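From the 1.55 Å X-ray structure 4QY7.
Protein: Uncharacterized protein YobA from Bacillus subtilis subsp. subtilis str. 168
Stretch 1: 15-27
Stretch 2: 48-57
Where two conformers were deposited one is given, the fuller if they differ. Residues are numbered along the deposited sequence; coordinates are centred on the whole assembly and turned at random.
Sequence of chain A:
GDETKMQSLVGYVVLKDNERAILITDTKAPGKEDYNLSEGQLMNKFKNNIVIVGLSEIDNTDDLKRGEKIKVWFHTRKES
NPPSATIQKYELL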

ATOM      1  N   LEU A  15       5.853   1.288   5.392  1.00 16.39           N
ATOM      2  CA  LEU A  15       5.444   1.140   6.793  0.50 16.44           C
ATOM      3  C   LEU A  15       4.369   0.077   6.876  1.00 20.07           C
ATOM      4  O   LEU A  15       3.536  -0.022   5.980  1.00 17.67           O
ATOM      5  CB  LEU A  15       4.909   2.456   7.362  0.50 16.94           C
ATOM      6  CG  LEU A  15       5.891   3.622   7.444  0.50 20.73           C
ATOM      7  CD1 LEU A  15       5.145   4.951   7.527  0.50 22.08           C
ATOM      8  CD2 LEU A  15       6.835   3.458   8.646  0.50 25.80           C
ATOM      9  N   LYS A  16       4.381  -0.738   7.928  1.00 17.18           N
ATOM     10  CA  LYS A  16       3.371  -1.786   8.078  1.00 16.47           C
ATOM     11  C   LYS A  16       3.142  -2.003   9.546  1.00 22.59           C
ATOM     12  O   LYS A  16       4.112  -2.163  10.290  1.00 25.44           O
ATOM     13  CB  LYS A  16       3.823  -3.106   7.409  1.00 18.66           C
ATOM     14  CG  LYS A  16       2.698  -4.180   7.350  1.00 19.17           C
ATOM     15  CD  LYS A  16       2.805  -5.191   8.505  1.00 25.93           C
ATOM     16  CE  LYS A  16       1.683  -6.192   8.508  1.00 26.58           C
ATOM     17  NZ  LYS A  16       1.939  -7.296   9.489  1.00 25.58           N
ATOM     18  N   ASP A  17       1.888  -1.948   9.971  1.00 21.28           N
ATOM     19  CA  ASP A  17       1.505  -2.271  11.342  1.00 21.05           C
ATOM     20  C   ASP A  17       0.369  -3.264  11.215  1.00 23.61           C
ATOM     21  O   ASP A  17       0.068  -3.691  10.101  1.00 21.52           O
ATOM     22  CB  ASP A  17       1.201  -1.010  12.159  1.00 23.17           C
ATOM     23  CG  ASP A  17      -0.023  -0.202  11.784  1.00 30.12           C
ATOM     24  OD1 ASP A  17      -0.997  -0.793  11.255  1.00 28.29           O
ATOM     25  OD2 ASP A  17      -0.058   1.003  12.119  1.00 39.88           O
ATOM     26  N   ASN A  18      -0.258  -3.655  12.327  1.00 24.49           N
ATOM     27  CA  ASN A  18      -1.292  -4.684  12.244  0.50 24.22           C
ATOM     28  C   ASN A  18      -2.528  -4.241  11.473  1.00 26.55           C
ATOM     29  O   ASN A  18      -3.202  -5.105  10.921  1.00 28.28           O
ATOM     30  CB  ASN A  18      -1.718  -5.153  13.631  0.50 28.64           C
ATOM     31  CG  ASN A  18      -0.593  -5.805  14.393  0.50 42.25           C
ATOM     32  OD1 ASN A  18       0.060  -6.743  13.917  0.50 38.95           O
ATOM     33  ND2 ASN A  18      -0.278  -5.276  15.549  0.50 30.65           N
ATOM     34  N   GLU A  19      -2.831  -2.931  11.400  1.00 20.51           N
ATOM     35  CA  GLU A  19      -4.052  -2.494  10.710  1.00 19.65           C
ATOM     36  C   GLU A  19      -3.871  -1.975   9.307  1.00 20.26           C
ATOM     37  O   GLU A  19      -4.830  -2.010   8.548  1.00 20.13           O
ATOM     38  CB  GLU A  19      -4.719  -1.351  11.525  1.00 21.21           C
ATOM     39  CG  GLU A  19      -5.186  -1.759  12.916  1.00 26.14           C
ATOM     40  CD  GLU A  19      -6.114  -2.963  12.954  1.00 46.38           C
ATOM     41  OE1 GLU A  19      -6.833  -3.195  11.953  1.00 31.55           O
ATOM     42  OE2 GLU A  19      -6.106  -3.686  13.976  1.00 39.23           O
ATOM     43  N   ARG A  20      -2.705  -1.476   8.957  1.00 18.28           N
ATOM     44  CA  ARG A  20      -2.528  -0.868   7.641  0.65 17.50           C
ATOM     45  C   ARG A  20      -1.100  -0.939   7.172  1.00 19.45           C
ATOM     46  O   ARG A  20      -0.181  -1.073   7.983  1.00 18.84           O
ATOM     47  CB  ARG A  20      -2.952   0.615   7.712  0.65 19.63           C
ATOM     48  CG  ARG A  20      -2.064   1.497   8.614  0.65 26.77           C
ATOM     49  CD  ARG A  20      -0.990   2.255   7.832  0.65 31.21           C
ATOM     50  NE  ARG A  20      -0.089   3.029   8.691  0.65 23.80           N
ATOM     51  CZ  ARG A  20       1.031   2.594   9.274  0.65 32.19           C
ATOM     52  NH1 ARG A  20       1.428   1.331   9.123  0.65 20.04           N
ATOM     53  NH2 ARG A  20       1.759   3.415  10.020  0.65 30.88           N
ATOM     54  N   ALA A  21      -0.912  -0.735   5.881  1.00 15.78           N
ATOM     55  CA  ALA A  21       0.418  -0.596   5.321  1.00 14.65           C
ATOM     56  C   ALA A  21       0.434   0.670   4.488  1.00 15.84           C
ATOM     57  O   ALA A  21      -0.590   1.044   3.914  1.00 15.85           O
ATOM     58  CB  ALA A  21       0.828  -1.813   4.498  1.00 15.80           C
ATOM     59  N   ILE A  22       1.567   1.356   4.442  1.00 14.22           N
ATOM     60  CA  ILE A  22       1.749   2.537   3.606  1.00 14.98           C
ATOM     61  C   ILE A  22       2.588   2.113   2.436  1.00 15.60           C
ATOM     62  O   ILE A  22       3.686   1.579   2.648  1.00 15.50           O
ATOM     63  CB  ILE A  22       2.424   3.687   4.380  1.00 18.86           C
ATOM     64  CG1 ILE A  22       1.548   4.029   5.621  1.00 21.29           C
ATOM     65  CG2 ILE A  22       2.688   4.920   3.445  1.00 19.35           C
ATOM     66  CD1 ILE A  22       1.614   5.403   6.168  1.00 37.79           C
ATOM     67  N   LEU A  23       2.066   2.307   1.217  1.00 13.18           N
ATOM     68  CA  LEU A  23       2.771   1.942  -0.003  1.00 12.59           C
ATOM     69  C   LEU A  23       3.228   3.155  -0.753  1.00 16.41           C
ATOM     70  O   LEU A  23       2.461   4.111  -0.894  1.00 16.16           O
ATOM     71  CB  LEU A  23       1.867   1.144  -0.945  1.00 12.94           C
ATOM     72  CG  LEU A  23       1.104  -0.010  -0.370  1.00 18.83           C
ATOM     73  CD1 LEU A  23       0.366  -0.754  -1.484  1.00 19.77           C
ATOM     74  CD2 LEU A  23       2.014  -0.946   0.396  1.00 19.75           C
ATOM     75  N   ILE A  24       4.442   3.091  -1.310  1.00 15.95           N
ATOM     76  CA  ILE A  24       4.957   4.132  -2.201  1.00 16.62           C
ATOM     77  C   ILE A  24       4.744   3.633  -3.608  1.00 19.34           C
ATOM     78  O   ILE A  24       5.133   2.510  -3.923  1.00 18.24           O
ATOM     79  CB  ILE A  24       6.437   4.430  -1.899  1.00 18.52           C
ATOM     80  CG1 ILE A  24       6.562   5.033  -0.493  1.00 18.60           C
ATOM     81  CG2 ILE A  24       7.048   5.333  -2.998  1.00 21.68           C
ATOM     82  CD1 ILE A  24       5.667   6.189  -0.159  1.00 29.87           C
ATOM     83  N   THR A  25       4.189   4.471  -4.470  1.00 16.68           N
ATOM     84  CA  THR A  25       3.846   4.096  -5.859  1.00 19.60           C
ATOM     85  C   THR A  25       4.602   4.879  -6.923  1.00 32.34           C
ATOM     86  O   THR A  25       4.105   5.015  -8.040  1.00 34.51           O
ATOM     87  CB  THR A  25       2.360   4.297  -6.050  1.00 24.77           C
ATOM     88  OG1 THR A  25       2.081   5.696  -5.882  1.00 23.39           O
ATOM     89  CG2 THR A  25       1.559   3.473  -5.070  1.00 20.50           C
ATOM     90  N   ASP A  26       5.800   5.347  -6.619  1.00 33.29           N
ATOM     91  CA  ASP A  26       6.662   5.972  -7.632  1.00 36.70           C
ATOM     92  C   ASP A  26       7.235   4.828  -8.519  1.00 45.68           C
ATOM     93  O   ASP A  26       7.143   3.661  -8.128  1.00 45.70           O
ATOM     94  CB  ASP A  26       7.777   6.796  -6.954  1.00 39.59           C
ATOM     95  N   THR A  27       7.801   5.140  -9.701  1.00 47.07           N
ATOM     96  CA  THR A  27       8.361   4.110 -10.596  1.00 48.34           C
ATOM     97  C   THR A  27       9.508   3.355  -9.943  1.00 53.48           C
ATOM     98  O   THR A  27       9.509   2.125  -9.896  1.00 55.07           O
ATOM     99  CB  THR A  27       8.865   4.732 -11.907  1.00 61.38           C
ATOM    100  OG1 THR A  27       9.752   5.808 -11.596  1.00 63.58           O
ATOM    101  CG2 THR A  27       7.733   5.217 -12.802  1.00 61.55           C
ATOM    102  N   ASN A  48       1.255  12.553  -3.469  1.00 24.08           N
ATOM    103  CA  ASN A  48       0.552  12.020  -4.645  1.00 23.48           C
ATOM    104  C   ASN A  48       1.183  10.713  -5.147  1.00 25.97           C
ATOM    105  O   ASN A  48       0.794  10.255  -6.218  1.00 27.11           O
ATOM    106  CB  ASN A  48       0.462  13.036  -5.793  1.00 28.84           C
ATOM    107  CG  ASN A  48      -0.110  14.344  -5.343  1.00 49.29           C
ATOM    108  OD1 ASN A  48      -0.965  14.392  -4.447  1.00 40.34           O
ATOM    109  ND2 ASN A  48       0.363  15.438  -5.926  1.00 43.29           N
ATOM    110  N   ASN A  49       2.118  10.089  -4.380  1.00 18.40           N
ATOM    111  CA  ASN A  49       2.695   8.800  -4.773  1.00 18.63           C
ATOM    112  C   ASN A  49       2.636   7.831  -3.555  1.00 19.40           C
ATOM    113  O   ASN A  49       3.535   7.018  -3.362  1.00 19.96           O
ATOM    114  CB  ASN A  49       4.124   8.982  -5.273  1.00 20.18           C
ATOM    115  CG  ASN A  49       4.159   9.493  -6.689  1.00 47.09           C
ATOM    116  OD1 ASN A  49       4.380  10.675  -6.934  1.00 49.36           O
ATOM    117  ND2 ASN A  49       3.872   8.617  -7.640  1.00 38.14           N
ATOM    118  N   ILE A  50       1.594   7.965  -2.731  1.00 17.86           N
ATOM    119  CA  ILE A  50       1.386   7.169  -1.528  1.00 18.34           C
ATOM    120  C   ILE A  50      -0.009   6.618  -1.544  1.00 17.92           C
ATOM    121  O   ILE A  50      -0.952   7.322  -1.949  1.00 18.30           O
ATOM    122  CB  ILE A  50       1.543   8.020  -0.236  1.00 23.20           C
ATOM    123  CG1 ILE A  50       2.951   8.509  -0.046  1.00 24.76           C
ATOM    124  CG2 ILE A  50       1.064   7.271   1.046  1.00 23.81           C
ATOM    125  CD1 ILE A  50       2.917   9.829   0.515  1.00 38.87           C
ATOM    126  N   VAL A  51      -0.162   5.388  -1.066  1.00 15.06           N
ATOM    127  CA  VAL A  51      -1.457   4.738  -0.898  0.50 13.95           C
ATOM    128  C   VAL A  51      -1.461   4.099   0.478  1.00 17.62           C
ATOM    129  O   VAL A  51      -0.450   3.457   0.845  1.00 17.40           O
ATOM    130  CB  VAL A  51      -1.754   3.676  -1.983  0.50 15.40           C
ATOM    131  CG1 VAL A  51      -3.166   3.108  -1.804  0.50 14.40           C
ATOM    132  CG2 VAL A  51      -1.572   4.256  -3.391  0.50 15.48           C
ATOM    133  N   ILE A  52      -2.561   4.211   1.213  1.00 15.63           N
ATOM    134  CA  ILE A  52      -2.682   3.565   2.504  1.00 15.88           C
ATOM    135  C   ILE A  52      -3.583   2.363   2.278  1.00 17.11           C
ATOM    136  O   ILE A  52      -4.673   2.547   1.769  1.00 18.49           O
ATOM    137  CB  ILE A  52      -3.241   4.569   3.536  1.00 21.06           C
ATOM    138  CG1 ILE A  52      -2.205   5.715   3.736  1.00 23.46           C
ATOM    139  CG2 ILE A  52      -3.549   3.840   4.863  1.00 25.06           C
ATOM    140  CD1 ILE A  52      -2.665   6.831   4.353  1.00 34.47           C
ATOM    141  N   VAL A  53      -3.155   1.158   2.629  1.00 15.03           N
ATOM    142  CA  VAL A  53      -3.980  -0.023   2.434  1.00 15.15           C
ATOM    143  C   VAL A  53      -4.389  -0.595   3.795  1.00 19.46           C
ATOM    144  O   VAL A  53      -3.549  -0.874   4.639  1.00 18.18           O
ATOM    145  CB  VAL A  53      -3.352  -1.096   1.520  1.00 18.88           C
ATOM    146  CG1 VAL A  53      -3.185  -0.549   0.088  1.00 19.07           C
ATOM    147  CG2 VAL A  53      -2.016  -1.612   2.055  1.00 18.45           C
ATOM    148  N   GLY A  54      -5.682  -0.671   4.025  1.00 17.19           N
ATOM    149  CA  GLY A  54      -6.210  -1.263   5.234  1.00 18.19           C
ATOM    150  C   GLY A  54      -6.121  -2.774   5.131  1.00 20.86           C
ATOM    151  O   GLY A  54      -6.529  -3.352   4.116  1.00 18.88           O
ATOM    152  N   LEU A  55      -5.628  -3.427   6.191  1.00 17.61           N
ATOM    153  CA  LEU A  55      -5.423  -4.884   6.194  1.00 17.53           C
ATOM    154  C   LEU A  55      -6.450  -5.691   7.024  1.00 23.74           C
ATOM    155  O   LEU A  55      -6.267  -6.914   7.148  1.00 23.67           O
ATOM    156  CB  LEU A  55      -4.011  -5.138   6.772  1.00 17.63           C
ATOM    157  CG  LEU A  55      -2.847  -4.450   6.036  1.00 19.65           C
ATOM    158  CD1 LEU A  55      -1.545  -4.627   6.801  1.00 21.49           C
ATOM    159  CD2 LEU A  55      -2.736  -4.940   4.595  1.00 21.58           C
ATOM    160  N   SER A  56      -7.534  -5.060   7.522  1.00 23.39           N
ATOM    161  CA  SER A  56      -8.543  -5.741   8.355  0.50 25.12           C
ATOM    162  C   SER A  56      -9.120  -7.003   7.729  1.00 29.28           C
ATOM    163  O   SER A  56      -9.506  -7.915   8.463  1.00 30.45           O
ATOM    164  CB  SER A  56      -9.709  -4.805   8.652  0.50 29.01           C
ATOM    165  OG  SER A  56      -9.264  -3.636   9.313  0.50 40.17           O
ATOM    166  N   GLU A  57      -9.253  -7.037   6.395  1.00 26.21           N
ATOM    167  CA  GLU A  57      -9.868  -8.172   5.717  1.00 28.12           C
ATOM    168  C   GLU A  57      -8.901  -9.286   5.361  1.00 33.23           C
ATOM    169  O   GLU A  57      -9.391 -10.341   5.002  1.00 34.84           O
ATOM    170  CB  GLU A  57     -10.601  -7.711   4.441  1.00 29.48           C
ATOM    171  CG  GLU A  57     -11.776  -6.795   4.718  1.00 39.57           C
ATOM    172  CD  GLU A  57     -12.903  -7.501   5.443  1.00 67.93           C
ATOM    173  OE1 GLU A  57     -13.521  -8.406   4.839  1.00 72.09           O
ATOM    174  OE2 GLU A  57     -13.124  -7.194   6.637  1.00 65.65           O
TER
HETATM  175  O   HOH W   1      -7.278  -2.283   9.584  1.00 46.71           O

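Two neighbouring antiparallel strands, 20-24 and 50-54, zip together through a regular ladder of backbone hydrogen bonds, with mostly apolar side chains packing on both faces of the sheet. The strand axes approach to 4.7 Å with 156° between their N-to-C directions, and the two stretches together bury 753 Å². Ala21 faces Val53 as a hydrogen-bonded pair: Ala21 N donates to Val53 O and Val53 N donates to Ala21 O, each at 2.9 Å. Leu23 and Val51 repeat the pattern, Leu23 N to Val51 O at 2.8 Å and Val51 N to Leu23 O at 2.9 Å. One further bond extends the ladder beyond each end of the paired strands, Leu55 N to Glu19 O at 2.9 Å and Thr25 N to Asn49 O at 2.9 Å. Between these rungs lie the non-hydrogen-bonded pairs Arg20-Gly54, Ile22-Ile52 and Ile24-Ile50, where alpha carbons come near carbonyls across the gap, as in the CA-H...O contacts of Arg20 CA with Val53 O (3.2 Å) and Ile50 CA with Leu23 O (3.3 Å).

Side chains alternate between the faces. On one, Ala21, Leu23, Val51 and Val53 meet: Ala21 CB lies 3.8 Å from Val53 CG2, and Leu23 CD1 lies 3.9 Å from Val53 CG1. The small alanine side chain is also approached by Leu55, whose CD1 sits 4.3 Å from Ala21 CB; the CA-to-CB bond of Leu55 points toward the first stretch, and its CD1 also reaches Lys16 CE at 4.0 Å. Near the other end, Thr25 CG2 touches Val51 CG2 at 3.6 Å. The opposite face carries Arg20 and the isoleucines. Ile22 CG2 packs 3.7 Å from Ile50 CG2, while Ile24 CD1 reaches Ile50 CG1 at 3.6 Å, so Ile50 contacts both its direct partner and a diagonal neighbour. Arg20 adds its aliphatic portion, with CD 4.2 Å from Ile52 CG2.

The turn leading into strand 20-24 is braced by Asp17, whose OD1 accepts from Glu19 N (2.8 Å) and Arg20 N (2.9 Å). Its OD2 lies 3.4 Å from Arg20 NH1, a salt bridge of charges alone because the oxygen is well out of the guanidinium plane. Beside this turn, one water joins the stretches: it donates to Glu19 O (2.7 Å) and Glu19 OE1 (2.6 Å) and accepts from Ser56 OG at a short 2.4 Å. Glu19 O thus receives both the water and Leu55 N.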